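Lectin (Cicer arietinum, PDB 4HSD) binds a metal ion in the central channel of a hemopexin-type beta-propeller and, as a lectin, probably recognises carbohydrate. Local coordinates at residues A171-A176 and A185-G190; N118-A123 and V132-G137; A8-S13 and D65-T70; G4-A9 and A18-N23. All coordinates share one frame; numbering follows the deposited sequence.

Contact 1: residues A171-A176 and A185-G190; sequences AGMDSA and AYLFKG. With NA (sodium ion), chain C.
Phe188 O takes two backbone N-H groups from the facing strand: Ser175 N at 3.2 Å, and Asp174 N through a weak, bent bond (N-H...O 126°). In return Phe188 N donates to Ser175 O at 3.1 Å. One residue later Ala176 CA sends a CA-H...O contact to Tyr186 O, 3.4 Å away. The Phe188 ring lies beside this exchange with its edge to Ser175 O, which sits in the ring plane, while Ser175 OG stands 3.8 Å from Phe188 CD1. On the face carrying Ala176 and Leu187, the Leu187 CD2 methyl touches both Met173 SD (3.9 Å) and Ala176 CB. Asp174 and Ser175 both face Phe188, a classic beta bulge, at the start of the hairpin's inner strand in a four-stranded blade of the hemopexin propeller. The bulge leaves Asp174 O turned to the channel, where it binds sodium at 2.5 Å, together with the carbonyls of Asn7, Asp65 and Asp121. Further out, Lys189 runs fully extended, its CG anti to the backbone N (chi1 -163°), and lays CD and CE along Gly172 O, with CE at 3.2 Å. Its NZ is hydrogen-bonded to Ile168 O, and the Phe188 ring meets Trp217 edge-to-face.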
loop_
_atom_site.group_PDB
_atom_site.type_symbol
_atom_site.label_atom_id
_atom_site.label_comp_id
_atom_site.label_asym_id
_atom_site.label_seq_id
_atom_site.Cartn_x
_atom_site.Cartn_y
_atom_site.Cartn_z
ATOM N N ALA A 171 -1.206 -13.543 -9.697
ATOM C CA ALA A 171 -0.129 -14.208 -8.966
ATOM C C ALA A 171 0.732 -13.243 -8.172
ATOM O O ALA A 171 1.756 -13.634 -7.603
ATOM C CB ALA A 171 0.745 -15.013 -9.934
ATOM N N GLY A 172 0.334 -11.981 -8.111
ATOM C CA GLY A 172 1.084 -11.042 -7.296
ATOM C C GLY A 172 0.839 -9.570 -7.517
ATOM O O GLY A 172 0.616 -9.130 -8.636
ATOM N N MET A 173 0.896 -8.812 -6.431
ATOM C CA MET A 173 0.798 -7.359 -6.494
ATOM C C MET A 173 1.968 -6.737 -5.749
ATOM O O MET A 173 2.211 -7.058 -4.592
ATOM C CB MET A 173 -0.524 -6.868 -5.926
ATOM C CG MET A 173 -1.700 -7.196 -6.798
ATOM S SD MET A 173 -3.111 -7.648 -5.811
ATOM C CE MET A 173 -3.838 -8.854 -6.898
ATOM N N ASP A 174 2.671 -5.878 -6.456
ATOM C CA ASP A 174 3.800 -5.127 -6.023
ATOM C C ASP A 174 3.470 -4.005 -5.051
ATOM O O ASP A 174 4.232 -3.698 -4.178
ATOM C CB ASP A 174 4.483 -4.561 -7.274
ATOM C CG ASP A 174 5.411 -5.547 -7.980
ATOM O OD1 ASP A 174 6.008 -5.131 -8.955
ATOM O OD2 ASP A 174 5.564 -6.710 -7.559
ATOM N N SER A 175 2.321 -3.378 -5.251
ATOM C CA SER A 175 1.899 -2.216 -4.469
ATOM C C SER A 175 0.385 -2.034 -4.493
ATOM O O SER A 175 -0.260 -2.462 -5.429
ATOM C CB SER A 175 2.589 -0.949 -4.981
ATOM O OG SER A 175 1.914 0.240 -4.555
ATOM N N ALA A 176 -0.171 -1.393 -3.464
ATOM C CA ALA A 176 -1.601 -1.083 -3.446
ATOM C C ALA A 176 -1.963 0.075 -2.547
ATOM O O ALA A 176 -1.233 0.392 -1.625
ATOM C CB ALA A 176 -2.422 -2.303 -3.033
ATOM N N ALA A 185 -10.016 0.862 -4.785
ATOM C CA ALA A 185 -8.599 0.775 -4.478
ATOM C C ALA A 185 -7.799 0.670 -5.789
ATOM O O ALA A 185 -8.338 0.256 -6.807
ATOM C CB ALA A 185 -8.334 -0.456 -3.587
ATOM N N TYR A 186 -6.519 1.030 -5.758
ATOM C CA TYR A 186 -5.656 0.880 -6.927
ATOM C C TYR A 186 -4.583 -0.172 -6.689
ATOM O O TYR A 186 -4.037 -0.249 -5.609
ATOM C CB TYR A 186 -4.982 2.206 -7.256
ATOM C CG TYR A 186 -5.953 3.305 -7.553
ATOM C CD1 TYR A 186 -6.261 3.651 -8.868
ATOM C CD2 TYR A 186 -6.580 4.006 -6.512
ATOM C CE1 TYR A 186 -7.169 4.674 -9.145
ATOM C CE2 TYR A 186 -7.497 5.018 -6.779
ATOM C CZ TYR A 186 -7.780 5.349 -8.093
ATOM O OH TYR A 186 -8.676 6.356 -8.354
ATOM N N LEU A 187 -4.274 -0.951 -7.726
ATOM C CA LEU A 187 -3.271 -2.008 -7.660
ATOM C C LEU A 187 -2.225 -1.805 -8.756
ATOM O O LEU A 187 -2.555 -1.397 -9.885
ATOM C CB LEU A 187 -3.914 -3.379 -7.816
ATOM C CG LEU A 187 -5.175 -3.720 -7.030
ATOM C CD1 LEU A 187 -5.882 -4.820 -7.775
ATOM C CD2 LEU A 187 -4.850 -4.139 -5.586
ATOM N N PHE A 188 -0.979 -2.122 -8.409
ATOM C CA PHE A 188 0.187 -1.871 -9.246
ATOM C C PHE A 188 1.150 -3.060 -9.358
ATOM O O PHE A 188 1.559 -3.644 -8.348
ATOM C CB PHE A 188 0.958 -0.686 -8.666
ATOM C CG PHE A 188 0.121 0.539 -8.462
ATOM C CD1 PHE A 188 -0.686 0.676 -7.328
ATOM C CD2 PHE A 188 0.130 1.559 -9.415
ATOM C CE1 PHE A 188 -1.475 1.824 -7.139
ATOM C CE2 PHE A 188 -0.650 2.710 -9.234
ATOM C CZ PHE A 188 -1.450 2.838 -8.084
ATOM N N LYS A 189 1.517 -3.406 -10.592
ATOM C CA LYS A 189 2.464 -4.497 -10.849
ATOM C C LYS A 189 3.251 -4.136 -12.092
ATOM O O LYS A 189 2.725 -4.192 -13.213
ATOM C CB LYS A 189 1.739 -5.825 -11.067
ATOM C CG LYS A 189 2.636 -7.057 -10.928
ATOM C CD LYS A 189 1.954 -8.317 -11.420
ATOM C CE LYS A 189 2.706 -9.554 -10.980
ATOM N NZ LYS A 189 1.933 -10.779 -11.301
ATOM N N GLY A 190 4.512 -3.766 -11.902
ATOM C CA GLY A 190 5.321 -3.361 -13.040
ATOM C C GLY A 190 4.836 -2.020 -13.555
ATOM O O GLY A 190 4.724 -1.045 -12.790
HETATM NA NA NA C . 6.014 -4.504 -2.613
#

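Contact 2: residues N118-A123 and V132-G137; sequences NGIDAA and VYLFKG. With NA (sodium ion), chain C.
Lys136 NZ and Gly119 O form a hydrogen bond that is modelled very short, at 2.4 Å, so its exact length deserves little weight. The lysine chain curls to make it, folded at chi2 (56°) and again at chi4 (-53°), and the same ammonium also bonds to Val115 O. A second polar link comes from Asp121, whose OD1 accepts Gly137 N at 2.7 Å from above the carboxylate plane, 45° out of it. The other oxygen, OD2, rests 3.3 Å from Lys136 CD, where the two side chains cross nearly at a right angle; the charged ends stay apart, although the ammonium may still favour the carboxylate electrostatically. Between the backbones, Phe135 N donates to Ala122 O at 2.7 Å, and Phe135 O, less surely placed, receives Ala122 N and, weakly, Asp121 N. Apolar contacts gather on the face carrying Ala123 and Leu134: Ile120 CD1 meets Leu134 CD2 at 3.7 Å, and Ala123 CB packs on Leu134 CG. Both Ile120 and Ala123 also touch Cys66 in the next blade. With Asp121 and Ala122 opposite Phe135, the pairing is a classic beta bulge, and it turns Asp121 O to the sodium ion (2.6 Å) in the central channel of a hemopexin-type propeller.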
loop_
_atom_site.group_PDB
_atom_site.type_symbol
_atom_site.label_atom_id
_atom_site.label_comp_id
_atom_site.label_asym_id
_atom_site.label_seq_id
_atom_site.Cartn_x
_atom_site.Cartn_y
_atom_site.Cartn_z
ATOM N N ASN A 118 7.809 -13.439 6.493
ATOM C CA ASN A 118 9.097 -12.890 6.064
ATOM C C ASN A 118 8.937 -11.648 5.163
ATOM O O ASN A 118 9.914 -11.013 4.769
ATOM C CB ASN A 118 9.932 -13.982 5.374
ATOM C CG ASN A 118 10.277 -15.147 6.325
ATOM O OD1 ASN A 118 10.120 -16.314 5.971
ATOM N ND2 ASN A 118 10.735 -14.827 7.525
ATOM N N GLY A 119 7.681 -11.299 4.868
ATOM C CA GLY A 119 7.409 -10.141 4.032
ATOM C C GLY A 119 6.038 -10.083 3.390
ATOM O O GLY A 119 5.481 -11.116 2.983
ATOM N N ILE A 120 5.498 -8.867 3.292
ATOM C CA ILE A 120 4.224 -8.647 2.622
ATOM C C ILE A 120 4.480 -7.812 1.348
ATOM O O ILE A 120 5.274 -6.878 1.362
ATOM C CB ILE A 120 3.234 -7.983 3.621
ATOM C CG1 ILE A 120 3.013 -8.949 4.820
ATOM C CG2 ILE A 120 1.915 -7.594 2.962
ATOM C CD1 ILE A 120 2.246 -8.374 5.972
ATOM N N ASP A 121 3.818 -8.181 0.259
ATOM C CA ASP A 121 3.954 -7.490 -0.998
ATOM C C ASP A 121 3.292 -6.144 -1.049
ATOM O O ASP A 121 3.932 -5.168 -1.265
ATOM C CB ASP A 121 3.407 -8.365 -2.135
ATOM C CG ASP A 121 4.296 -9.578 -2.484
ATOM O OD1 ASP A 121 3.791 -10.460 -3.169
ATOM O OD2 ASP A 121 5.457 -9.652 -2.102
ATOM N N ALA A 122 2.001 -6.105 -0.819
ATOM C CA ALA A 122 1.250 -4.844 -0.781
ATOM C C ALA A 122 0.022 -4.971 0.118
ATOM O O ALA A 122 -0.326 -6.072 0.566
ATOM C CB ALA A 122 0.845 -4.410 -2.198
ATOM N N ALA A 123 -0.633 -3.840 0.367
ATOM C CA ALA A 123 -1.776 -3.772 1.261
ATOM C C ALA A 123 -2.585 -2.486 1.090
ATOM O O ALA A 123 -2.018 -1.436 0.785
ATOM C CB ALA A 123 -1.298 -3.872 2.697
ATOM N N VAL A 132 -8.135 -4.421 7.192
ATOM C CA VAL A 132 -7.120 -4.247 6.153
ATOM C C VAL A 132 -6.895 -5.536 5.335
ATOM O O VAL A 132 -6.871 -6.642 5.897
ATOM C CB VAL A 132 -5.791 -3.815 6.748
ATOM C CG1 VAL A 132 -4.799 -3.540 5.647
ATOM C CG2 VAL A 132 -5.984 -2.583 7.612
ATOM N N TYR A 133 -6.740 -5.383 4.021
ATOM C CA TYR A 133 -6.408 -6.494 3.115
ATOM C C TYR A 133 -4.919 -6.433 2.758
ATOM O O TYR A 133 -4.409 -5.357 2.434
ATOM C CB TYR A 133 -7.235 -6.403 1.816
ATOM C CG TYR A 133 -8.732 -6.632 1.977
ATOM C CD1 TYR A 133 -9.278 -7.898 1.870
ATOM C CD2 TYR A 133 -9.594 -5.568 2.259
ATOM C CE1 TYR A 133 -10.647 -8.102 2.036
ATOM C CE2 TYR A 133 -10.946 -5.755 2.426
ATOM C CZ TYR A 133 -11.473 -7.018 2.315
ATOM O OH TYR A 133 -12.832 -7.198 2.481
ATOM N N LEU A 134 -4.243 -7.578 2.816
ATOM C CA LEU A 134 -2.814 -7.678 2.533
ATOM C C LEU A 134 -2.480 -8.807 1.527
ATOM O O LEU A 134 -3.139 -9.844 1.461
ATOM C CB LEU A 134 -2.020 -7.887 3.828
ATOM C CG LEU A 134 -2.264 -6.882 4.947
ATOM C CD1 LEU A 134 -3.366 -7.419 5.859
ATOM C CD2 LEU A 134 -0.974 -6.623 5.732
ATOM N N PHE A 135 -1.418 -8.576 0.760
ATOM C CA PHE A 135 -1.032 -9.465 -0.313
ATOM C C PHE A 135 0.421 -9.860 -0.346
ATOM O O PHE A 135 1.319 -9.006 -0.311
ATOM C CB PHE A 135 -1.347 -8.805 -1.637
ATOM C CG PHE A 135 -2.726 -8.265 -1.713
ATOM C CD1 PHE A 135 -3.797 -9.108 -1.988
ATOM C CD2 PHE A 135 -2.964 -6.908 -1.512
ATOM C CE1 PHE A 135 -5.086 -8.603 -2.075
ATOM C CE2 PHE A 135 -4.259 -6.392 -1.599
ATOM C CZ PHE A 135 -5.322 -7.254 -1.878
ATOM N N LYS A 136 0.643 -11.164 -0.446
ATOM C CA LYS A 136 1.971 -11.717 -0.597
ATOM C C LYS A 136 1.777 -12.853 -1.581
ATOM O O LYS A 136 0.889 -13.708 -1.407
ATOM C CB LYS A 136 2.489 -12.239 0.740
ATOM C CG LYS A 136 3.849 -12.948 0.676
ATOM C CD LYS A 136 4.961 -12.072 0.070
ATOM C CE LYS A 136 6.297 -12.711 0.318
ATOM N NZ LYS A 136 6.419 -12.990 1.765
ATOM N N GLY A 137 2.576 -12.839 -2.643
ATOM C CA GLY A 137 2.461 -13.867 -3.670
ATOM C C GLY A 137 1.095 -13.869 -4.316
ATOM O O GLY A 137 0.695 -12.892 -4.950
HETATM NA NA NA C . 6.014 -4.504 -2.613
#

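Contact 3: residues A8-S13 and D65-T70; sequences AAFRSS and DCSFDT. With NA (sodium ion), chain C.
Ala8 CB presses against the backbone of the neighbouring strand, 3.3 Å from Cys66 N, where two inner strands of separate blades line the channel of the hemopexin propeller. At this end Asp65 O binds the sodium at 2.5 Å. The strands run parallel, 5° apart with axes 4.8 Å from each other, yet no clear direct hydrogen bond joins them: each is bonded instead within its own blade, as Ala8 is to Phe21 and Phe68 to Phe76. Ala9 O and Ser67 O, two acceptors, even face each other at 2.7 Å. The tight part is therefore made of side chains against main chain. Phe10 CB lies 3.5 Å from Phe68 C, and the ring is turned so that Ser67 CB meets its edge in plane at CD1. The phenylalanine torsion (chi1 67°) sets CG between its own N and carbonyl carbon and carries the ring off toward Tyr88 and Tyr19. Ser67 OG sits over the Ala9 peptide, 3.2 Å from Ala9 O. Toward the other end the fit loosens. A water accepts from both Arg11 N and Asp69 N, bridging the backbones. Arg11, whose NH1 bonds to Ser179 O, forms only a long salt bridge with Asp69, the guanidinium and carboxylate planes 83° apart: Asp69 OD2 meets the guanidinium edge in its plane, 3.7 Å from Arg11 NH2.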
loop_
_atom_site.group_PDB
_atom_site.type_symbol
_atom_site.label_atom_id
_atom_site.label_comp_id
_atom_site.label_asym_id
_atom_site.label_seq_id
_atom_site.Cartn_x
_atom_site.Cartn_y
_atom_site.Cartn_z
ATOM N N ALA A 8 5.143 0.363 -2.659
ATOM C CA ALA A 8 4.319 0.467 -1.469
ATOM C C ALA A 8 3.611 1.788 -1.514
ATOM O O ALA A 8 4.173 2.798 -1.985
ATOM C CB ALA A 8 5.167 0.387 -0.231
ATOM N N ALA A 9 2.364 1.767 -1.052
ATOM C CA ALA A 9 1.555 2.958 -0.972
ATOM C C ALA A 9 0.593 2.796 0.191
ATOM O O ALA A 9 0.318 1.672 0.627
ATOM C CB ALA A 9 0.788 3.187 -2.288
ATOM N N PHE A 10 0.119 3.938 0.689
ATOM C CA PHE A 10 -0.919 3.989 1.703
ATOM C C PHE A 10 -1.656 5.294 1.432
ATOM O O PHE A 10 -1.038 6.280 1.014
ATOM C CB PHE A 10 -0.350 3.917 3.129
ATOM C CG PHE A 10 0.464 5.121 3.546
ATOM C CD1 PHE A 10 1.799 4.973 3.852
ATOM C CD2 PHE A 10 -0.113 6.396 3.651
ATOM C CE1 PHE A 10 2.553 6.042 4.248
ATOM C CE2 PHE A 10 0.647 7.493 4.041
ATOM C CZ PHE A 10 1.984 7.318 4.342
ATOM N N ARG A 11 -2.968 5.296 1.647
ATOM C CA ARG A 11 -3.800 6.479 1.400
ATOM C C ARG A 11 -3.554 7.555 2.458
ATOM O O ARG A 11 -3.329 7.244 3.616
ATOM C CB ARG A 11 -5.277 6.060 1.395
ATOM C CG ARG A 11 -6.278 7.169 1.075
ATOM C CD ARG A 11 -7.708 6.642 1.076
ATOM N NE ARG A 11 -8.009 5.960 2.341
ATOM C CZ ARG A 11 -9.167 5.379 2.643
ATOM N NH1 ARG A 11 -10.182 5.396 1.790
ATOM N NH2 ARG A 11 -9.299 4.776 3.811
ATOM N N SER A 12 -3.556 8.820 2.050
ATOM C CA SER A 12 -3.315 9.922 2.977
ATOM C C SER A 12 -4.617 10.363 3.612
ATOM O O SER A 12 -5.697 10.013 3.141
ATOM C CB SER A 12 -2.658 11.099 2.249
ATOM O OG SER A 12 -2.278 12.117 3.155
ATOM N N SER A 13 -4.516 11.125 4.694
ATOM C CA SER A 13 -5.700 11.606 5.387
ATOM C C SER A 13 -6.114 12.916 4.741
ATOM O O SER A 13 -7.181 13.448 5.030
ATOM C CB SER A 13 -5.428 11.783 6.887
ATOM O OG SER A 13 -4.603 12.904 7.160
ATOM N N ASP A 65 8.732 -1.505 1.409
ATOM C CA ASP A 65 8.159 -2.401 0.406
ATOM C C ASP A 65 6.635 -2.689 0.526
ATOM O O ASP A 65 6.070 -3.363 -0.333
ATOM C CB ASP A 65 8.977 -3.693 0.290
ATOM C CG ASP A 65 8.946 -4.522 1.546
ATOM O OD1 ASP A 65 7.908 -4.508 2.247
ATOM O OD2 ASP A 65 9.943 -5.249 1.811
ATOM N N CYS A 66 5.993 -2.211 1.590
ATOM C CA CYS A 66 4.562 -2.401 1.796
ATOM C C CYS A 66 4.094 -1.401 2.866
ATOM O O CYS A 66 4.805 -1.164 3.873
ATOM C CB CYS A 66 4.277 -3.835 2.268
ATOM S SG CYS A 66 2.510 -4.284 2.432
ATOM N N SER A 67 2.917 -0.813 2.646
ATOM C CA SER A 67 2.303 0.082 3.636
ATOM C C SER A 67 0.779 0.160 3.519
ATOM O O SER A 67 0.213 -0.217 2.493
ATOM C CB SER A 67 2.930 1.491 3.602
ATOM O OG SER A 67 2.969 2.048 2.301
ATOM N N PHE A 68 0.117 0.617 4.577
ATOM C CA PHE A 68 -1.328 0.836 4.526
ATOM C C PHE A 68 -1.829 1.893 5.519
ATOM O O PHE A 68 -1.224 2.129 6.572
ATOM C CB PHE A 68 -2.137 -0.489 4.623
ATOM C CG PHE A 68 -1.901 -1.285 5.886
ATOM C CD1 PHE A 68 -2.734 -1.126 7.001
ATOM C CD2 PHE A 68 -0.892 -2.231 5.941
ATOM C CE1 PHE A 68 -2.567 -1.886 8.130
ATOM C CE2 PHE A 68 -0.716 -3.000 7.085
ATOM C CZ PHE A 68 -1.561 -2.825 8.183
ATOM N N ASP A 69 -2.914 2.560 5.132
ATOM C CA ASP A 69 -3.551 3.563 5.976
ATOM C C ASP A 69 -4.279 2.817 7.079
ATOM O O ASP A 69 -4.806 1.728 6.840
ATOM C CB ASP A 69 -4.553 4.380 5.136
ATOM C CG ASP A 69 -5.194 5.532 5.916
ATOM O OD1 ASP A 69 -4.448 6.430 6.406
ATOM O OD2 ASP A 69 -6.447 5.561 6.013
ATOM N N THR A 70 -4.270 3.372 8.281
ATOM C CA THR A 70 -5.012 2.784 9.380
ATOM C C THR A 70 -6.122 3.786 9.586
ATOM O O THR A 70 -7.098 3.753 8.836
ATOM C CB THR A 70 -4.160 2.602 10.673
ATOM O OG1 THR A 70 -3.514 3.831 11.037
ATOM C CG2 THR A 70 -3.136 1.501 10.485
HETATM NA NA NA C . 6.014 -4.504 -2.613
HETATM O O HOH W 1 -4.247 3.076 2.300
#

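Contact 4: residues G4-A9 and A18-N23; sequences GYINAA and AYLFIN. With NA (sodium ion), chain C.
With CG anti to its backbone N (chi1 -150°) and OD1 nearly eclipsing CA (chi2 1°), the Asn7 side chain, which leaves the backbone beside Phe21 O, brings OD1 round to the sodium. The ion is thus gripped twice by one residue, through OD1 at 2.6 Å and the main-chain O at 2.7 Å; Asp65, Asp121 and Asp174 supply the further carbonyls. The amide's other end is held too: a water accepts from Asn7 ND2 and donates to Asn23 O, tying the metal ligand to the turn that follows strand 17-22 and helping to fix the rotation of the amide. Asn7 N donates to Phe21 O at 2.8 Å, almost straight along the carbonyl direction, and Ala8 N adds a weak bond to the same oxygen: Asn7 and Ala8 both face Phe21, a classic beta bulge. Phe21 N answers by donating to Ala8 O at 2.7 Å. That carbonyl oxygen also lies in the plane of the Phe21 ring, at its edge near CD2. On the face of Ala9 and Leu20, Leu20 CD2 comes within 3.5 Å of Ala9 CB. Nearer the start of the segment, Ile22 CG2 touches Tyr5 O at 3.4 Å. Strand 6-11 packs its Ile6 and Ala9 on Ser175 of strand 175-178, while strand 17-22 is flanked on its other side by strand 25-30, with Leu20 on Val27 and Phe21 on Tyr26.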
loop_
_atom_site.group_PDB
_atom_site.type_symbol
_atom_site.label_atom_id
_atom_site.label_comp_id
_atom_site.label_asym_id
_atom_site.label_seq_id
_atom_site.Cartn_x
_atom_site.Cartn_y
_atom_site.Cartn_z
ATOM N N GLY A 4 12.189 -0.581 -11.784
ATOM C CA GLY A 4 11.914 0.303 -10.672
ATOM C C GLY A 4 10.518 0.930 -10.563
ATOM O O GLY A 4 10.299 2.070 -10.861
ATOM N N TYR A 5 9.554 0.195 -10.074
ATOM C CA TYR A 5 8.209 0.733 -10.090
ATOM C C TYR A 5 7.695 0.958 -8.678
ATOM O O TYR A 5 8.481 0.982 -7.727
ATOM C CB TYR A 5 7.280 -0.174 -10.887
ATOM C CG TYR A 5 7.679 -0.268 -12.342
ATOM C CD1 TYR A 5 8.734 -1.080 -12.743
ATOM C CD2 TYR A 5 7.023 0.491 -13.319
ATOM C CE1 TYR A 5 9.118 -1.141 -14.066
ATOM C CE2 TYR A 5 7.402 0.431 -14.655
ATOM C CZ TYR A 5 8.448 -0.389 -15.015
ATOM O OH TYR A 5 8.837 -0.464 -16.320
ATOM N N ILE A 6 6.400 1.087 -8.537
ATOM C CA ILE A 6 5.771 1.288 -7.241
ATOM C C ILE A 6 5.903 0.075 -6.349
ATOM O O ILE A 6 5.656 -1.036 -6.723
ATOM C CB ILE A 6 4.371 1.713 -7.418
ATOM C CG1 ILE A 6 4.338 2.835 -8.416
ATOM C CG2 ILE A 6 3.887 2.267 -6.223
ATOM C CD1 ILE A 6 3.227 3.232 -9.488
ATOM N N ASN A 7 6.322 0.311 -5.142
ATOM C CA ASN A 7 6.576 -0.791 -4.233
ATOM C C ASN A 7 5.630 -0.810 -3.025
ATOM O O ASN A 7 5.326 -1.898 -2.491
ATOM C CB ASN A 7 8.007 -0.667 -3.730
ATOM C CG ASN A 7 8.620 -1.991 -3.404
ATOM O OD1 ASN A 7 7.997 -3.050 -3.566
ATOM N ND2 ASN A 7 9.868 -1.948 -2.931
ATOM N N ALA A 8 5.143 0.363 -2.659
ATOM C CA ALA A 8 4.319 0.467 -1.469
ATOM C C ALA A 8 3.611 1.788 -1.514
ATOM O O ALA A 8 4.173 2.798 -1.985
ATOM C CB ALA A 8 5.167 0.387 -0.231
ATOM N N ALA A 9 2.364 1.767 -1.052
ATOM C CA ALA A 9 1.555 2.958 -0.972
ATOM C C ALA A 9 0.593 2.796 0.191
ATOM O O ALA A 9 0.318 1.672 0.627
ATOM C CB ALA A 9 0.788 3.187 -2.288
ATOM N N ALA A 18 -1.897 10.696 -1.852
ATOM C CA ALA A 18 -1.333 9.382 -1.593
ATOM C C ALA A 18 0.169 9.467 -1.605
ATOM O O ALA A 18 0.738 10.290 -2.331
ATOM C CB ALA A 18 -1.774 8.392 -2.646
ATOM N N TYR A 19 0.803 8.595 -0.819
ATOM C CA TYR A 19 2.233 8.506 -0.761
ATOM C C TYR A 19 2.622 7.273 -1.503
ATOM O O TYR A 19 2.020 6.226 -1.322
ATOM C CB TYR A 19 2.720 8.452 0.692
ATOM C CG TYR A 19 2.540 9.779 1.413
ATOM C CD1 TYR A 19 3.498 10.769 1.329
ATOM C CD2 TYR A 19 1.393 10.043 2.151
ATOM C CE1 TYR A 19 3.325 11.991 1.959
ATOM C CE2 TYR A 19 1.211 11.247 2.775
ATOM C CZ TYR A 19 2.174 12.230 2.668
ATOM O OH TYR A 19 1.971 13.469 3.274
ATOM N N LEU A 20 3.656 7.414 -2.311
ATOM C CA LEU A 20 4.170 6.335 -3.170
ATOM C C LEU A 20 5.627 6.028 -2.875
ATOM O O LEU A 20 6.445 6.897 -2.848
ATOM C CB LEU A 20 3.971 6.669 -4.649
ATOM C CG LEU A 20 2.531 6.851 -5.037
ATOM C CD1 LEU A 20 2.397 7.101 -6.493
ATOM C CD2 LEU A 20 1.761 5.625 -4.665
ATOM N N PHE A 21 5.921 4.774 -2.633
ATOM C CA PHE A 21 7.285 4.423 -2.312
ATOM C C PHE A 21 7.918 3.621 -3.442
ATOM O O PHE A 21 7.386 2.594 -3.904
ATOM C CB PHE A 21 7.309 3.710 -0.959
ATOM C CG PHE A 21 6.771 4.569 0.175
ATOM C CD1 PHE A 21 7.639 5.311 0.980
ATOM C CD2 PHE A 21 5.410 4.655 0.418
ATOM C CE1 PHE A 21 7.169 6.110 2.009
ATOM C CE2 PHE A 21 4.919 5.448 1.462
ATOM C CZ PHE A 21 5.816 6.168 2.280
ATOM N N ILE A 22 9.033 4.128 -3.914
ATOM C CA ILE A 22 9.757 3.584 -5.025
ATOM C C ILE A 22 11.207 3.399 -4.623
ATOM O O ILE A 22 11.734 4.247 -4.000
ATOM C CB ILE A 22 9.544 4.499 -6.259
ATOM C CG1 ILE A 22 8.073 4.787 -6.459
ATOM C CG2 ILE A 22 10.118 3.929 -7.468
ATOM C CD1 ILE A 22 8.074 6.005 -7.437
ATOM N N ASN A 23 11.802 2.271 -4.912
ATOM C CA ASN A 23 13.158 1.985 -4.448
ATOM C C ASN A 23 13.273 2.284 -2.940
ATOM O O ASN A 23 12.585 1.732 -2.171
ATOM C CB ASN A 23 14.263 2.618 -5.295
ATOM C CG ASN A 23 14.418 2.014 -6.630
ATOM O OD1 ASN A 23 14.807 2.659 -7.523
ATOM N ND2 ASN A 23 14.153 0.778 -6.744
HETATM NA NA NA C . 6.014 -4.504 -2.613
HETATM O O HOH W 2 10.917 -0.129 -1.582
#

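Contacts 1, 2 and 4 are equivalent hairpin openings in three blades, each a classic beta bulge that turns a carbonyl to the shared sodium ion; contact 3 instead joins two blades and brings in the fourth carbonyl. All four are largely buried, with contact 3 the most central, its centre about 4 Å from the centre of the chain against 8 to 9 Å for the others. Backbone hydrogen bonds dominate within blades, whereas between them side chains, a water and a long salt bridge do the work. Contacts 3 and 4 share Ala8 and Ala9 on strand 6-11. A lysine approaches a glycine carbonyl in contacts 1 and 2, while contact 4 uses a bridging water and adds a side-chain metal ligand.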